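Local coordinates for glycosyl hydrolase (Rhizobium leguminosarum bv. trifolii, PDB 5NDX), which probably hydrolyses O-glycosidic bonds as a family 39 glycoside hydrolase, a bacterial orthologue of human alpha-L-iduronidase, at residues L136-S149 with D174-R186. The protein carries 2 engineered substitutions. Sequence-based numbering, arbitrary orientation.
Sequences LRTWYFETTNQADS and DPSLPMGGPGTAR. Engineered in segment 136-149: Q146 (natural residue Glu). With 8U8 ((2~{R},3~{S},4~{S},5~{R},6~{S})-6-(4-methyl-2-oxidanylidene-chromen-7-yl)oxy-3,4,5-tris(oxidanyl)oxane-2-carboxylic acid), chain N; 8U8 ((2~{R},3~{S},4~{S},5~{R},6~{S})-6-(4-methyl-2-oxidanylidene-chromen-7-yl)oxy-3,4,5-tris(oxidanyl)oxane-2-carboxylic acid), chain M.
D148 takes two adjacent backbone amides of 174-186 with its carboxylate: A185 N meets the syn lone pair of OD1 at 3.0 Å, nearly straight at 174°, and R186 N reaches OD2 at 3.1 Å, also on the syn side. The CB of D148 points toward 174-186, and a chi1 of 69° places CG between the backbone N and the carbonyl carbon; S189 also bonds OD2. The D148 carbonyl O receives a weak bond from R186 NH2. Beside this grip Q146, engineered from the glutamate predicted to be the proton donor, lays CG 3.5 Å from A185 CB, while its NE2 and N145 ND2 both donate to O3 of the ligand in chain M; R57 holds N145 OD1. Strands 140-142 and 179-184 run parallel as neighbours in the TIM barrel, joined by a beta-alpha-beta crossover through helix 155-171; backbone hydrogen bonds from F141 N to P178 O and T143 N to G180 O, each 3.0 Å, join the two segments. F141 CB lies 4.0 Å from M179 SD, on the sheet face turned to the helices. Y140 CD2 touches P178 CB at 3.7 Å, and one ring face lies against the coumarin of a second ligand copy, in chain N, with C12 over the ring centre; an alanine here would probably uncover that coumarin face and leave P178 without its aromatic neighbour. In the loops ahead of the strands, D174 OD2 sits over a guanidinium face of R137, 2.7 Å from NH1, a charge-only salt bridge with the planes 66° apart.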
loop_
_atom_site.group_PDB
_atom_site.type_symbol
_atom_site.label_atom_id
_atom_site.label_comp_id
_atom_site.label_asym_id
_atom_site.label_seq_id
_atom_site.Cartn_x
_atom_site.Cartn_y
_atom_site.Cartn_z
ATOM N N LEU A 136 -7.246 13.045 14.388
ATOM C CA LEU A 136 -6.081 12.595 15.166
ATOM C C LEU A 136 -6.195 11.192 15.751
ATOM O O LEU A 136 -5.229 10.406 15.776
ATOM C CB LEU A 136 -5.770 13.573 16.309
ATOM C CG LEU A 136 -4.490 14.382 16.232
ATOM C CD1 LEU A 136 -3.331 13.555 16.619
ATOM C CD2 LEU A 136 -4.249 14.948 14.848
ATOM N N ARG A 137 -7.373 10.909 16.258
ATOM C CA ARG A 137 -7.633 9.654 16.881
ATOM C C ARG A 137 -7.651 8.493 15.890
ATOM O O ARG A 137 -7.688 7.392 16.346
ATOM C CB ARG A 137 -8.986 9.676 17.638
ATOM C CG ARG A 137 -8.908 10.435 18.951
ATOM C CD ARG A 137 -10.271 10.516 19.628
ATOM N NE ARG A 137 -10.598 11.873 20.057
ATOM C CZ ARG A 137 -10.705 12.313 21.317
ATOM N NH1 ARG A 137 -10.475 11.525 22.365
ATOM N NH2 ARG A 137 -11.024 13.587 21.546
ATOM N N THR A 138 -7.717 8.743 14.581
ATOM C CA THR A 138 -7.599 7.676 13.570
ATOM C C THR A 138 -6.123 7.358 13.238
ATOM O O THR A 138 -5.861 6.405 12.467
ATOM C CB THR A 138 -8.360 8.002 12.264
ATOM O OG1 THR A 138 -7.711 9.081 11.568
ATOM C CG2 THR A 138 -9.921 8.296 12.524
ATOM N N TRP A 139 -5.170 8.111 13.820
ATOM C CA TRP A 139 -3.760 7.913 13.533
ATOM C C TRP A 139 -3.189 6.882 14.488
ATOM O O TRP A 139 -3.869 6.508 15.437
ATOM C CB TRP A 139 -2.987 9.182 13.651
ATOM C CG TRP A 139 -3.389 10.272 12.716
ATOM C CD1 TRP A 139 -4.395 10.267 11.827
ATOM C CD2 TRP A 139 -2.801 11.572 12.661
ATOM N NE1 TRP A 139 -4.475 11.496 11.187
ATOM C CE2 TRP A 139 -3.487 12.304 11.675
ATOM C CE3 TRP A 139 -1.696 12.166 13.296
ATOM C CZ2 TRP A 139 -3.147 13.610 11.347
ATOM C CZ3 TRP A 139 -1.354 13.471 12.953
ATOM C CH2 TRP A 139 -2.075 14.174 12.004
ATOM N N TYR A 140 -1.997 6.357 14.173
ATOM C CA TYR A 140 -1.210 5.550 15.117
ATOM C C TYR A 140 0.127 6.238 15.278
ATOM O O TYR A 140 0.662 6.743 14.319
ATOM C CB TYR A 140 -1.047 4.090 14.669
ATOM C CG TYR A 140 -2.362 3.375 14.622
ATOM C CD1 TYR A 140 -3.187 3.483 13.522
ATOM C CD2 TYR A 140 -2.816 2.645 15.709
ATOM C CE1 TYR A 140 -4.449 2.881 13.510
ATOM C CE2 TYR A 140 -4.070 1.999 15.695
ATOM C CZ TYR A 140 -4.901 2.144 14.617
ATOM O OH TYR A 140 -6.161 1.513 14.612
ATOM N N PHE A 141 0.634 6.272 16.510
ATOM C CA PHE A 141 1.934 6.840 16.816
ATOM C C PHE A 141 2.859 5.726 17.193
ATOM O O PHE A 141 2.443 4.781 17.852
ATOM C CB PHE A 141 1.840 7.837 17.969
ATOM C CG PHE A 141 1.062 9.046 17.614
ATOM C CD1 PHE A 141 1.699 10.127 17.008
ATOM C CD2 PHE A 141 -0.313 9.055 17.757
ATOM C CE1 PHE A 141 0.971 11.250 16.625
ATOM C CE2 PHE A 141 -1.054 10.155 17.350
ATOM C CZ PHE A 141 -0.403 11.249 16.793
ATOM N N GLU A 142 4.109 5.861 16.770
ATOM C CA GLU A 142 5.124 4.828 16.951
ATOM C C GLU A 142 6.423 5.421 17.424
ATOM O O GLU A 142 6.755 6.564 17.094
ATOM C CB GLU A 142 5.446 4.130 15.605
ATOM C CG GLU A 142 5.979 2.741 15.812
ATOM C CD GLU A 142 6.350 2.025 14.527
ATOM O OE1 GLU A 142 6.544 2.708 13.523
ATOM O OE2 GLU A 142 6.478 0.795 14.542
ATOM N N THR A 143 7.185 4.615 18.129
ATOM C CA THR A 143 8.582 4.961 18.408
ATOM C C THR A 143 9.407 5.093 17.132
ATOM O O THR A 143 9.092 4.534 16.062
ATOM C CB THR A 143 9.339 3.855 19.138
ATOM O OG1 THR A 143 9.254 2.662 18.333
ATOM C CG2 THR A 143 8.798 3.635 20.501
ATOM N N THR A 144 10.504 5.803 17.332
ATOM C CA THR A 144 11.496 6.134 16.343
ATOM C C THR A 144 12.016 4.838 15.853
ATOM O O THR A 144 12.220 3.865 16.614
ATOM C CB THR A 144 12.669 7.009 16.963
ATOM O OG1 THR A 144 13.289 7.841 15.974
ATOM C CG2 THR A 144 13.726 6.143 17.666
ATOM N N ASN A 145 12.289 4.875 14.572
ATOM C CA ASN A 145 12.586 3.696 13.806
ATOM C C ASN A 145 13.878 3.029 14.320
ATOM O O ASN A 145 14.753 3.680 14.963
ATOM C CB ASN A 145 12.718 4.070 12.329
ATOM C CG ASN A 145 12.872 2.857 11.436
ATOM O OD1 ASN A 145 12.024 1.937 11.452
ATOM N ND2 ASN A 145 13.994 2.815 10.688
ATOM N N GLN A 146 13.946 1.723 14.053
ATOM C CA GLN A 146 14.989 0.876 14.535
ATOM C C GLN A 146 15.206 1.295 15.984
ATOM O O GLN A 146 14.326 1.081 16.831
ATOM C CB GLN A 146 16.251 0.979 13.654
ATOM C CG GLN A 146 16.323 -0.052 12.532
ATOM C CD GLN A 146 16.063 0.505 11.130
ATOM O OE1 GLN A 146 16.696 1.475 10.703
ATOM N NE2 GLN A 146 15.154 -0.131 10.399
ATOM N N ALA A 147 16.286 2.027 16.214
ATOM C CA ALA A 147 16.944 2.087 17.499
ATOM C C ALA A 147 17.915 0.900 17.803
ATOM O O ALA A 147 18.774 1.009 18.683
ATOM C CB ALA A 147 15.975 2.351 18.646
ATOM N N ASP A 148 17.806 -0.200 17.062
ATOM C CA ASP A 148 18.780 -1.299 17.115
ATOM C C ASP A 148 19.524 -1.363 15.761
ATOM O O ASP A 148 19.529 -2.393 15.095
ATOM C CB ASP A 148 18.074 -2.613 17.489
ATOM C CG ASP A 148 17.189 -3.089 16.435
ATOM O OD1 ASP A 148 16.691 -2.293 15.645
ATOM O OD2 ASP A 148 16.947 -4.253 16.398
ATOM N N SER A 149 20.116 -0.224 15.374
ATOM C CA SER A 149 21.014 -0.091 14.208
ATOM C C SER A 149 21.971 1.124 14.398
ATOM O O SER A 149 23.095 0.948 14.879
ATOM C CB SER A 149 20.203 -0.008 12.910
ATOM O OG SER A 149 19.602 -1.261 12.620
ATOM N N ASP A 174 -4.357 13.470 25.135
ATOM C CA ASP A 174 -5.349 12.412 24.873
ATOM C C ASP A 174 -4.764 11.016 24.981
ATOM O O ASP A 174 -4.090 10.561 24.041
ATOM C CB ASP A 174 -5.977 12.654 23.494
ATOM C CG ASP A 174 -7.175 11.788 23.221
ATOM O OD1 ASP A 174 -7.490 10.839 23.991
ATOM O OD2 ASP A 174 -7.790 12.058 22.169
ATOM N N PRO A 175 -5.026 10.319 26.101
ATOM C CA PRO A 175 -4.453 8.988 26.287
ATOM C C PRO A 175 -4.991 7.891 25.377
ATOM O O PRO A 175 -4.424 6.788 25.345
ATOM C CB PRO A 175 -4.800 8.644 27.755
ATOM C CG PRO A 175 -5.080 9.954 28.392
ATOM C CD PRO A 175 -5.796 10.708 27.302
ATOM N N SER A 176 -6.075 8.167 24.665
ATOM C CA SER A 176 -6.549 7.228 23.686
ATOM C C SER A 176 -5.804 7.345 22.312
ATOM O O SER A 176 -6.138 6.629 21.387
ATOM C CB SER A 176 -8.071 7.399 23.535
ATOM O OG SER A 176 -8.310 8.617 22.882
ATOM N N LEU A 177 -4.825 8.238 22.158
ATOM C CA LEU A 177 -4.012 8.242 20.939
ATOM C C LEU A 177 -3.094 7.009 21.001
ATOM O O LEU A 177 -2.260 6.897 21.935
ATOM C CB LEU A 177 -3.173 9.516 20.805
ATOM C CG LEU A 177 -4.046 10.764 20.670
ATOM C CD1 LEU A 177 -3.215 12.024 20.842
ATOM C CD2 LEU A 177 -4.862 10.802 19.382
ATOM N N PRO A 178 -3.237 6.079 20.051
ATOM C CA PRO A 178 -2.451 4.838 20.247
ATOM C C PRO A 178 -0.927 5.019 20.105
ATOM O O PRO A 178 -0.469 5.822 19.299
ATOM C CB PRO A 178 -2.998 3.915 19.159
ATOM C CG PRO A 178 -4.318 4.466 18.791
ATOM C CD PRO A 178 -4.165 5.945 18.910
ATOM N N MET A 179 -0.185 4.365 20.985
ATOM C CA MET A 179 1.255 4.432 21.014
ATOM C C MET A 179 1.808 3.022 21.020
ATOM O O MET A 179 1.279 2.144 21.700
ATOM C CB MET A 179 1.765 5.124 22.257
ATOM C CG MET A 179 3.290 5.233 22.291
ATOM S SD MET A 179 3.942 6.258 20.946
ATOM C CE MET A 179 5.690 5.831 20.957
ATOM N N GLY A 180 2.881 2.816 20.284
ATOM C CA GLY A 180 3.508 1.506 20.249
ATOM C C GLY A 180 4.907 1.550 19.735
ATOM O O GLY A 180 5.446 2.617 19.435
ATOM N N GLY A 181 5.508 0.369 19.671
ATOM C CA GLY A 181 6.894 0.248 19.319
ATOM C C GLY A 181 7.377 -1.147 19.589
ATOM O O GLY A 181 6.566 -2.036 19.860
ATOM N N PRO A 182 8.671 -1.371 19.531
ATOM C CA PRO A 182 9.724 -0.387 19.240
ATOM C C PRO A 182 10.102 -0.189 17.762
ATOM O O PRO A 182 10.985 0.617 17.467
ATOM C CB PRO A 182 10.939 -0.976 19.968
ATOM C CG PRO A 182 10.685 -2.463 19.990
ATOM C CD PRO A 182 9.203 -2.700 19.876
ATOM N N GLY A 183 9.449 -0.875 16.830
ATOM C CA GLY A 183 9.869 -0.811 15.421
ATOM C C GLY A 183 11.322 -1.229 15.173
ATOM O O GLY A 183 12.055 -0.572 14.417
ATOM N N THR A 184 11.728 -2.315 15.822
ATOM C CA THR A 184 13.089 -2.824 15.741
ATOM C C THR A 184 13.322 -3.674 14.488
ATOM O O THR A 184 12.399 -4.352 13.999
ATOM C CB THR A 184 13.457 -3.630 17.013
ATOM O OG1 THR A 184 12.335 -4.410 17.450
ATOM C CG2 THR A 184 13.872 -2.668 18.136
ATOM N N ALA A 185 14.561 -3.639 13.992
ATOM C CA ALA A 185 14.920 -4.305 12.743
ATOM C C ALA A 185 15.388 -5.755 12.922
ATOM O O ALA A 185 15.270 -6.549 12.001
ATOM C CB ALA A 185 16.001 -3.519 12.019
ATOM N N ARG A 186 15.946 -6.077 14.077
ATOM C CA ARG A 186 16.482 -7.397 14.312
ATOM C C ARG A 186 15.703 -8.156 15.352
ATOM O O ARG A 186 15.365 -7.626 16.419
ATOM C CB ARG A 186 17.959 -7.283 14.705
ATOM C CG ARG A 186 18.798 -6.849 13.500
ATOM C CD ARG A 186 20.233 -6.516 13.875
ATOM N NE ARG A 186 20.216 -5.474 14.890
ATOM C CZ ARG A 186 21.249 -5.118 15.652
ATOM N NH1 ARG A 186 22.447 -5.694 15.509
ATOM N NH2 ARG A 186 21.084 -4.154 16.561
HETATM C C15 8U8 N . -0.172 0.371 14.125
HETATM C C13 8U8 N . -1.410 -0.238 14.343
HETATM C C14 8U8 N . -1.719 -0.760 15.592
HETATM C C16 8U8 N . -2.976 -1.295 15.832
HETATM O O9 8U8 N . -3.214 -1.800 16.922
HETATM O O8 8U8 N . -3.890 -1.384 14.828
HETATM C C11 8U8 N . -3.627 -0.838 13.623
HETATM C C10 8U8 N . -4.653 -0.889 12.713
HETATM C C12 8U8 N . -2.393 -0.266 13.348
HETATM C C7 8U8 N . -2.212 0.288 12.080
HETATM C C8 8U8 N . -3.245 0.229 11.152
HETATM C C9 8U8 N . -4.480 -0.349 11.457
HETATM O O2 8U8 N . -5.471 -0.363 10.508
HETATM C C5 8U8 N . -6.849 -0.526 10.936
HETATM O O1 8U8 N . -6.971 -1.959 10.963
HETATM C C1 8U8 N . -8.275 -2.530 11.215
HETATM C C6 8U8 N . -8.791 -2.179 12.655
HETATM O O7 8U8 N . -7.960 -1.915 13.547
HETATM O O6 8U8 N . -10.021 -2.120 12.807
HETATM C C2 8U8 N . -9.193 -1.989 10.122
HETATM O O5 8U8 N . -10.552 -2.514 10.234
HETATM C C3 8U8 N . -9.201 -0.443 10.155
HETATM O O4 8U8 N . -9.987 0.002 9.080
HETATM C C4 8U8 N . -7.782 0.089 9.951
HETATM O O3 8U8 N . -7.728 1.511 10.081
HETATM C C15 8U8 M . 21.583 -0.908 9.117
HETATM C C13 8U8 M . 20.602 -1.898 9.352
HETATM C C14 8U8 M . 20.935 -2.989 10.158
HETATM C C16 8U8 M . 19.983 -3.971 10.447
HETATM O O9 8U8 M . 20.358 -4.917 11.137
HETATM O O8 8U8 M . 18.702 -3.899 9.933
HETATM C C11 8U8 M . 18.307 -2.786 9.234
HETATM C C10 8U8 M . 16.968 -2.675 8.844
HETATM C C12 8U8 M . 19.259 -1.776 8.923
HETATM C C7 8U8 M . 18.798 -0.639 8.231
HETATM C C8 8U8 M . 17.457 -0.530 7.848
HETATM C C9 8U8 M . 16.533 -1.548 8.137
HETATM O O2 8U8 M . 15.194 -1.469 7.811
HETATM C C5 8U8 M . 14.654 -0.666 6.690
HETATM O O1 8U8 M . 15.432 -0.935 5.514
HETATM C C1 8U8 M . 15.328 -0.068 4.452
HETATM C C6 8U8 M . 15.359 -0.952 3.340
HETATM O O7 8U8 M . 15.779 -0.481 2.290
HETATM O O6 8U8 M . 14.939 -2.078 3.534
HETATM C C2 8U8 M . 13.991 0.723 4.312
HETATM O O5 8U8 M . 12.982 -0.160 3.780
HETATM C C3 8U8 M . 13.527 1.425 5.662
HETATM O O4 8U8 M . 13.605 2.802 5.526
HETATM C C4 8U8 M . 14.371 0.944 6.885
HETATM O O3 8U8 M . 13.669 1.363 8.125
HETATM O O HOH W 1 -7.730 6.945 19.189
#